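Local structure of glutamate--LysW ligase ArgX (Sulfolobus tokodaii, 3VPB) at residues R200-V203 with A204-G207; P255-K258 with G259-A263; I30-V33 with A34-P37; Y62-A65 with V66-A70. The protein probably catalyses the ATP-dependent joining of the amino group of glutamate to the gamma-carboxyl group of the C-terminal glutamate of the carrier protein LysW in arginine biosynthesis. All coordinates share one frame; numbering follows the deposited sequence.

Interaction 1: residues R200-V203 with A204-G207; sequences RANV and ALGG. With GLU (glutamic acid), chain M; ADP (adenosine-5'-diphosphate), chain L; SO4 (sulfate ion), chain P.
The chain folds back on itself at N202, whose carbonyl O takes two backbone donors, L205 N and G207 N, both at 2.9 Å, from opposite faces of its carbonyl plane. G206 N adds a straighter bond to V203 O (3.0 Å, 165° at the hydrogen), and G206 sits at a positive phi of 109°, a backbone region that suits glycine. G207 CA passes close enough to A201 O for a CA-H...O contact. Among the side chains, L205 sets its CD1 methyl over the centre of one face of the R200 guanidinium, 3.4 Å from CZ, the two side chains crossing there. R200 reaches that spot by bending at chi3 (-65°), and its charged end is held further out by E198 and by E151 of the second subunit. In this RimK-type ATP-grasp domain the turn lies in the loop between strands 185-193 and 208-211, with nucleotide on one flank and glutamate on another. V203 N and A204 N, successive amides of the 3-10 turn, hold the two oxygens of the glutamate alpha-carboxylate: V203 N meets O at 2.8 Å and A204 N meets OXT at 2.9 Å. The N202 side chain goes to the nucleotide, with ND2 donating to the ADP beta-phosphate oxygen O2B at 3.0 Å and more weakly to a sulfate ion, while OD1 rests against the ribose carbon C5' of ADP. Farther along the nucleotide, A201 N makes a weak bond to the ribose oxygen O2'.

Interaction 2: residues P255-K258 with G259-A263; sequences PEFK and GFMVA. With GLU (glutamic acid), chain M.
Backbone bonds start the helix: M261 N donates to F257 O at 2.9 Å, and V262 N to K258 O at 3.2 Å, so F257, the N-cap residue, supplies its carbonyl to the first turn. The apolar contacts lie around the same residue. M261, its CG turned away from its own carbonyl carbon (chi1 -73°), swings its sulfur to the rim of the F257 ring, SD lying 3.8 Å from CD1 and almost in the ring plane, a Met-aromatic contact made edge-on between side chains that run side by side. F257 CB also touches F260 CB, and V268 of helix 268-280 packs on both phenylalanines. Polar contacts with the bound glutamate use amides at the start of the helix: G259 N meets its OE1 at 2.9 Å and F260 N its OE2 at 2.9 Å, probably aided by the positive end of the helix dipole. At the other end of the ligand, E256 OE2 accepts from the amino N at 2.9 Å, while R11 holds OE1. Here G259 and F260 form the GF motif, thought to be essential for ArgX substrate specificity, at the N-terminus of a helix gripping the substrate carboxylate.

Interaction 3: residues I30-V33 with A34-P37; sequences IINV and AQEP
N32 forms an Asx turn with A34: its side-chain OD1 accepts A34 N at 2.9 Å, the donor lying in the plane of the amide carbonyl. CG stands anti to the backbone N (chi1 -170°), which puts the amide on the side of the following residues. The backbone O of N32 is gripped twice as well, by Q35 N at 2.9 Å, which closes a beta turn, and by E36 N at the same length. Three successive amides are therefore tied to one asparagine, at the end of strand 27-32, outermost within this chain in the parallel Rossmann-like sheet of the preATP-grasp domain. The Q35 amide stacks on that of N32, their planes only 5° apart and Q35 CD 3.7 Å from N32 CG. More loosely, E36 CB rests on I31 CG2, the two side chains at about a right angle.

In the next shell, D8 O holds N32 ND2 and so fixes which way the asparagine amide is turned. I31 and V33 carry the backbone bonds to strand 2-7. The turn also meets the third subunit: K115 of that subunit makes a salt bridge with E36 OE1, and its S109 bonds A34 O. Across the mouth of the turn a single water donates to both ends, to V33 O at 2.8 Å and to E36 O at 2.7 Å.

Interaction 4: residues Y62-A65 with V66-A70; sequences YSSA and VLEAA
Four backbone bonds between residues four apart hold this buried part of helix 57-69: V66 N donates to Y62 O at 3.0 Å, L67 N to S63 O at 3.0 Å, E68 N to S64 O at 2.9 Å and A69 N to A65 O at 3.1 Å. The first three are nearly straight at the hydrogen, about 164°, while the last is more bent, at 145°.

Van der Waals contacts come from aliphatic side chains leaning back on the carbonyl oxygens of the turn before. L67 sets CD1 3.3 Å from S63 O, and V66 brings CG2 to the same separation from Y62 O. Beyond the helix they part company: L67 is buried against A50 and I52 of strand 49-52 and I6 of strand 2-7, whereas V66 meets I106 of the third subunit.

Polar groups find partners beyond the two segments. With CG anti to its own carbonyl carbon (chi1 -67°), E68 runs back along the helix and CG comes 3.0 Å from S64 O, while its OE2 is bonded to S78. Y62 OH bonds D86 of the third subunit, and the backbone carbonyl A65 O, besides its helix bond, accepts from S92 of that subunit. One flank thus packs on the sheet and another on a neighbouring subunit, as the crossover helix of a beta-alpha-beta unit joining parallel strands 49-52 and 73-75.

Overall arrangement
Interactions 1 and 2 belong to the ATP-grasp domain and hold different groups of the same glutamate, the first its alpha-carboxylate, the second its side-chain carboxylate and amino group; their centres are about 12 Å apart and their own atoms do not touch. Interactions 3 and 4 belong to the preATP-grasp domain, away from the bound glutamate and nucleotide, and meet through V33 CG1 and S63 CB at 4.2 Å. Both also face the third subunit. Interaction 4 is the buried one, the other three being partly buried. In 1 and 2 backbone amides both shape the turn or helix start and bind the ligand; in 3 and 4 they close a turn or a helix.

Interaction 1: residues R200-V203 with A204-G207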
# COMPACT_ATOMS: atom_id res chain seq x y z
N ARG B 200 -17.16 14.92 -12.56
CA ARG B 200 -17.19 15.28 -11.16
C ARG B 200 -17.20 16.80 -11.02
O ARG B 200 -16.59 17.49 -11.79
CB ARG B 200 -15.99 14.67 -10.43
CG ARG B 200 -16.00 13.13 -10.49
CD ARG B 200 -14.67 12.58 -10.11
NE ARG B 200 -13.64 12.96 -11.09
CZ ARG B 200 -12.36 12.65 -10.95
NH1 ARG B 200 -11.95 11.96 -9.89
NH2 ARG B 200 -11.48 13.02 -11.89
N ALA B 201 -17.88 17.30 -9.99
CA ALA B 201 -18.08 18.74 -9.86
C ALA B 201 -17.04 19.42 -9.01
O ALA B 201 -17.02 20.66 -8.94
CB ALA B 201 -19.51 19.02 -9.29
N ASN B 202 -16.16 18.65 -8.36
CA ASN B 202 -15.26 19.26 -7.37
C ASN B 202 -14.47 20.47 -7.88
O ASN B 202 -13.88 20.44 -8.99
CB ASN B 202 -14.27 18.23 -6.81
CG ASN B 202 -14.97 16.99 -6.28
OD1 ASN B 202 -15.50 16.17 -7.06
ND2 ASN B 202 -14.96 16.84 -4.96
N VAL B 203 -14.43 21.52 -7.06
CA VAL B 203 -13.59 22.69 -7.36
C VAL B 203 -12.12 22.26 -7.51
O VAL B 203 -11.42 22.76 -8.39
CB VAL B 203 -13.73 23.81 -6.31
CG1 VAL B 203 -12.80 24.96 -6.61
CG2 VAL B 203 -15.14 24.33 -6.29
N ALA B 204 -11.70 21.30 -6.68
CA ALA B 204 -10.34 20.73 -6.79
C ALA B 204 -10.04 20.12 -8.15
O ALA B 204 -8.88 19.95 -8.52
CB ALA B 204 -10.12 19.68 -5.68
N LEU B 205 -11.09 19.74 -8.89
CA LEU B 205 -10.95 19.14 -10.20
C LEU B 205 -11.24 20.09 -11.36
O LEU B 205 -11.27 19.65 -12.51
CB LEU B 205 -11.83 17.88 -10.32
CG LEU B 205 -11.36 16.71 -9.46
CD1 LEU B 205 -12.46 15.66 -9.40
CD2 LEU B 205 -10.04 16.10 -10.03
N GLY B 206 -11.46 21.37 -11.07
CA GLY B 206 -11.80 22.34 -12.11
C GLY B 206 -13.26 22.83 -12.09
O GLY B 206 -13.65 23.66 -12.92
N GLY B 207 -14.05 22.31 -11.16
CA GLY B 207 -15.44 22.76 -10.98
C GLY B 207 -15.44 24.28 -10.81
O GLY B 207 -14.63 24.84 -10.04
N GLU M . -13.48 20.44 -1.48
CA GLU M . -14.45 21.29 -2.22
C GLU M . -14.30 21.03 -3.71
O GLU M . -15.30 21.19 -4.43
CB GLU M . -14.21 22.78 -1.92
CG GLU M . -15.30 23.69 -2.46
CD GLU M . -15.07 25.17 -2.16
OE1 GLU M . -13.90 25.62 -2.21
OE2 GLU M . -16.08 25.87 -1.87
OXT GLU M . -13.20 20.71 -4.21
PB ADP L . -15.94 13.49 -2.59
O1B ADP L . -15.98 13.36 -1.11
O2B ADP L . -16.22 14.88 -3.14
O3B ADP L . -14.77 12.85 -3.27
PA ADP L . -18.56 12.94 -3.73
O1A ADP L . -19.46 11.75 -3.42
O2A ADP L . -18.92 14.37 -3.36
O3A ADP L . -17.14 12.54 -3.10
O5' ADP L . -18.29 12.87 -5.31
C5' ADP L . -17.52 13.84 -6.03
C4' ADP L . -18.28 14.28 -7.26
O4' ADP L . -18.65 13.13 -8.02
C3' ADP L . -19.59 14.97 -6.88
O3' ADP L . -19.41 16.38 -6.72
C2' ADP L . -20.48 14.66 -8.06
O2' ADP L . -20.22 15.57 -9.13
C1' ADP L . -20.00 13.30 -8.48
N9 ADP L . -20.83 12.24 -7.89
C8 ADP L . -20.57 11.49 -6.79
N7 ADP L . -21.55 10.60 -6.62
C5 ADP L . -22.45 10.78 -7.61
C6 ADP L . -23.74 10.19 -8.00
N6 ADP L . -24.25 9.17 -7.29
N1 ADP L . -24.34 10.64 -9.14
C2 ADP L . -23.83 11.64 -9.87
N3 ADP L . -22.66 12.24 -9.54
C4 ADP L . -21.97 11.85 -8.44
S SO4 P . -15.34 17.47 -1.29
O1 SO4 P . -15.01 16.21 -0.60
O2 SO4 P . -14.26 17.78 -2.20
O3 SO4 P . -16.64 17.44 -2.00
O4 SO4 P . -15.35 18.55 -0.30

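Interaction 2: residues P255-K258 with G259-A263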
# COMPACT_ATOMS: atom_id res chain seq x y z
N PRO B 255 -14.38 21.62 6.17
CA PRO B 255 -14.76 22.15 4.86
C PRO B 255 -13.79 23.15 4.26
O PRO B 255 -13.18 23.95 4.98
CB PRO B 255 -16.14 22.80 5.10
CG PRO B 255 -16.30 22.90 6.57
CD PRO B 255 -15.29 22.04 7.26
N GLU B 256 -13.60 23.07 2.96
CA GLU B 256 -12.88 24.10 2.24
C GLU B 256 -13.95 25.09 1.77
O GLU B 256 -15.14 24.74 1.74
CB GLU B 256 -12.07 23.52 1.09
CG GLU B 256 -10.77 22.77 1.52
CD GLU B 256 -10.18 21.97 0.36
OE1 GLU B 256 -8.94 21.84 0.29
OE2 GLU B 256 -10.97 21.48 -0.48
N PHE B 257 -13.55 26.32 1.47
CA PHE B 257 -14.54 27.36 1.16
C PHE B 257 -14.06 28.45 0.22
O PHE B 257 -14.72 29.49 0.13
CB PHE B 257 -15.19 27.97 2.44
CG PHE B 257 -14.21 28.36 3.52
CD1 PHE B 257 -13.58 29.63 3.52
CD2 PHE B 257 -13.96 27.48 4.60
CE1 PHE B 257 -12.71 29.99 4.55
CE2 PHE B 257 -13.04 27.81 5.60
CZ PHE B 257 -12.43 29.08 5.59
N LYS B 258 -12.97 28.23 -0.52
CA LYS B 258 -12.53 29.23 -1.51
C LYS B 258 -13.56 29.44 -2.63
O LYS B 258 -13.77 30.58 -3.07
CB LYS B 258 -11.18 28.87 -2.14
CG LYS B 258 -9.99 29.32 -1.30
CD LYS B 258 -8.71 29.23 -2.13
CE LYS B 258 -8.27 27.79 -2.27
NZ LYS B 258 -7.56 27.59 -3.55
N GLY B 259 -14.15 28.35 -3.10
CA GLY B 259 -15.22 28.39 -4.10
C GLY B 259 -16.47 29.05 -3.54
O GLY B 259 -17.09 29.89 -4.21
N PHE B 260 -16.81 28.68 -2.31
CA PHE B 260 -17.98 29.23 -1.62
C PHE B 260 -17.86 30.74 -1.60
O PHE B 260 -18.82 31.47 -1.94
CB PHE B 260 -18.06 28.64 -0.21
CG PHE B 260 -19.34 28.91 0.51
CD1 PHE B 260 -20.40 28.01 0.45
CD2 PHE B 260 -19.44 30.03 1.32
CE1 PHE B 260 -21.58 28.26 1.15
CE2 PHE B 260 -20.61 30.29 2.02
CZ PHE B 260 -21.67 29.41 1.96
N MET B 261 -16.67 31.22 -1.23
CA MET B 261 -16.43 32.67 -1.14
C MET B 261 -16.57 33.40 -2.48
O MET B 261 -17.18 34.46 -2.53
CB MET B 261 -15.11 32.99 -0.48
CG MET B 261 -15.14 32.74 1.01
SD MET B 261 -13.54 33.04 1.75
CE MET B 261 -13.56 34.86 1.67
N VAL B 262 -16.06 32.83 -3.56
CA VAL B 262 -16.21 33.51 -4.85
C VAL B 262 -17.67 33.56 -5.30
O VAL B 262 -18.09 34.53 -5.95
CB VAL B 262 -15.30 32.95 -5.98
CG1 VAL B 262 -13.89 32.83 -5.53
CG2 VAL B 262 -15.80 31.62 -6.50
N ALA B 263 -18.46 32.56 -4.94
CA ALA B 263 -19.84 32.53 -5.41
C ALA B 263 -20.78 33.38 -4.55
O ALA B 263 -21.64 34.06 -5.10
CB ALA B 263 -20.34 31.11 -5.55
N GLU M . -13.48 20.44 -1.48
CA GLU M . -14.45 21.29 -2.22
C GLU M . -14.30 21.03 -3.71
O GLU M . -15.30 21.19 -4.43
CB GLU M . -14.21 22.78 -1.92
CG GLU M . -15.30 23.69 -2.46
CD GLU M . -15.07 25.17 -2.16
OE1 GLU M . -13.90 25.62 -2.21
OE2 GLU M . -16.08 25.87 -1.87
OXT GLU M . -13.20 20.71 -4.21

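Interaction 3: residues I30-V33 with A34-P37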
# COMPACT_ATOMS: atom_id res chain seq x y z
N ILE B 30 -1.49 28.27 17.31
CA ILE B 30 -1.61 27.28 16.25
C ILE B 30 -0.77 26.10 16.72
O ILE B 30 0.37 26.29 17.16
CB ILE B 30 -1.03 27.80 14.91
CG1 ILE B 30 -1.90 28.93 14.32
CG2 ILE B 30 -0.86 26.63 13.89
CD1 ILE B 30 -1.24 29.81 13.28
N ILE B 31 -1.32 24.90 16.66
CA ILE B 31 -0.48 23.71 16.81
C ILE B 31 -0.50 22.95 15.49
O ILE B 31 -1.57 22.61 14.97
CB ILE B 31 -0.95 22.75 17.94
CG1 ILE B 31 -0.83 23.43 19.30
CG2 ILE B 31 -0.10 21.47 17.94
CD1 ILE B 31 -1.44 22.65 20.44
N ASN B 32 0.68 22.71 14.93
CA ASN B 32 0.78 21.90 13.74
C ASN B 32 0.97 20.41 14.15
O ASN B 32 2.04 20.02 14.64
CB ASN B 32 1.94 22.36 12.84
CG ASN B 32 1.91 21.68 11.50
OD1 ASN B 32 1.82 20.46 11.42
ND2 ASN B 32 1.93 22.46 10.43
N VAL B 33 -0.07 19.61 13.94
CA VAL B 33 -0.05 18.21 14.40
C VAL B 33 0.69 17.28 13.44
O VAL B 33 0.82 16.09 13.73
CB VAL B 33 -1.44 17.67 14.74
CG1 VAL B 33 -2.03 18.51 15.91
CG2 VAL B 33 -2.36 17.75 13.53
N ALA B 34 1.20 17.81 12.33
CA ALA B 34 2.21 17.08 11.55
C ALA B 34 3.61 17.29 12.12
O ALA B 34 4.60 16.74 11.60
CB ALA B 34 2.17 17.49 10.09
N GLN B 35 3.73 18.12 13.16
CA GLN B 35 5.03 18.44 13.74
C GLN B 35 5.12 18.14 15.22
O GLN B 35 6.18 17.76 15.69
CB GLN B 35 5.42 19.90 13.47
CG GLN B 35 5.46 20.21 11.96
CD GLN B 35 5.65 21.69 11.64
OE1 GLN B 35 5.75 22.05 10.46
NE2 GLN B 35 5.69 22.54 12.67
N GLU B 36 4.03 18.33 15.96
CA GLU B 36 4.06 18.21 17.42
C GLU B 36 3.20 17.03 17.83
O GLU B 36 2.11 16.86 17.30
CB GLU B 36 3.50 19.47 18.09
CG GLU B 36 4.31 20.74 17.80
CD GLU B 36 5.81 20.57 18.04
OE1 GLU B 36 6.62 20.96 17.16
OE2 GLU B 36 6.20 20.00 19.10
N PRO B 37 3.69 16.21 18.79
CA PRO B 37 2.85 15.18 19.39
C PRO B 37 1.89 15.79 20.41
O PRO B 37 2.17 16.89 20.90
CB PRO B 37 3.86 14.29 20.11
CG PRO B 37 4.99 15.19 20.44
CD PRO B 37 5.06 16.19 19.31
O HOH W 1 0.99 14.67 16.12

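Interaction 4: residues Y62-A65 with V66-A70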
# COMPACT_ATOMS: atom_id res chain seq x y z
N TYR B 62 -8.03 12.28 15.07
CA TYR B 62 -7.25 11.95 16.26
C TYR B 62 -6.88 13.17 17.07
O TYR B 62 -6.88 13.09 18.31
CB TYR B 62 -6.01 11.11 15.90
CG TYR B 62 -6.34 9.76 15.31
CD1 TYR B 62 -5.59 9.23 14.27
CD2 TYR B 62 -7.44 9.03 15.76
CE1 TYR B 62 -5.93 7.98 13.74
CE2 TYR B 62 -7.77 7.80 15.24
CZ TYR B 62 -7.00 7.28 14.21
OH TYR B 62 -7.31 6.06 13.67
N SER B 63 -6.57 14.31 16.43
CA SER B 63 -6.27 15.52 17.20
C SER B 63 -7.51 15.93 17.98
O SER B 63 -7.39 16.32 19.14
CB SER B 63 -5.79 16.67 16.30
OG SER B 63 -6.72 16.99 15.28
N SER B 64 -8.68 15.82 17.35
CA SER B 64 -9.95 16.17 18.01
C SER B 64 -10.20 15.26 19.23
O SER B 64 -10.60 15.73 20.30
CB SER B 64 -11.11 16.06 17.01
OG SER B 64 -12.33 16.55 17.54
N ALA B 65 -9.97 13.96 19.07
CA ALA B 65 -10.15 13.02 20.17
C ALA B 65 -9.23 13.33 21.36
O ALA B 65 -9.67 13.30 22.52
CB ALA B 65 -9.89 11.61 19.69
N VAL B 66 -7.95 13.62 21.08
CA VAL B 66 -7.01 13.94 22.16
C VAL B 66 -7.38 15.24 22.87
O VAL B 66 -7.36 15.29 24.09
CB VAL B 66 -5.56 14.00 21.68
CG1 VAL B 66 -4.59 14.34 22.89
CG2 VAL B 66 -5.15 12.65 21.04
N LEU B 67 -7.80 16.26 22.12
CA LEU B 67 -8.23 17.55 22.71
C LEU B 67 -9.51 17.40 23.55
O LEU B 67 -9.62 17.96 24.65
CB LEU B 67 -8.42 18.61 21.60
CG LEU B 67 -7.06 19.10 21.05
CD1 LEU B 67 -7.26 19.62 19.63
CD2 LEU B 67 -6.48 20.23 21.95
N GLU B 68 -10.46 16.62 23.05
CA GLU B 68 -11.68 16.30 23.82
C GLU B 68 -11.39 15.61 25.14
O GLU B 68 -12.09 15.83 26.13
CB GLU B 68 -12.59 15.39 23.00
CG GLU B 68 -13.15 16.10 21.80
CD GLU B 68 -13.97 15.17 20.89
OE1 GLU B 68 -14.80 15.71 20.15
OE2 GLU B 68 -13.81 13.92 20.94
N ALA B 69 -10.39 14.75 25.15
CA ALA B 69 -10.01 14.02 26.35
C ALA B 69 -9.48 15.00 27.41
O ALA B 69 -9.59 14.74 28.61
CB ALA B 69 -8.97 12.97 26.01
N ALA B 70 -8.94 16.13 26.97
CA ALA B 70 -8.49 17.19 27.88
C ALA B 70 -9.62 18.16 28.28
O ALA B 70 -9.37 19.13 29.00
CB ALA B 70 -7.31 17.96 27.30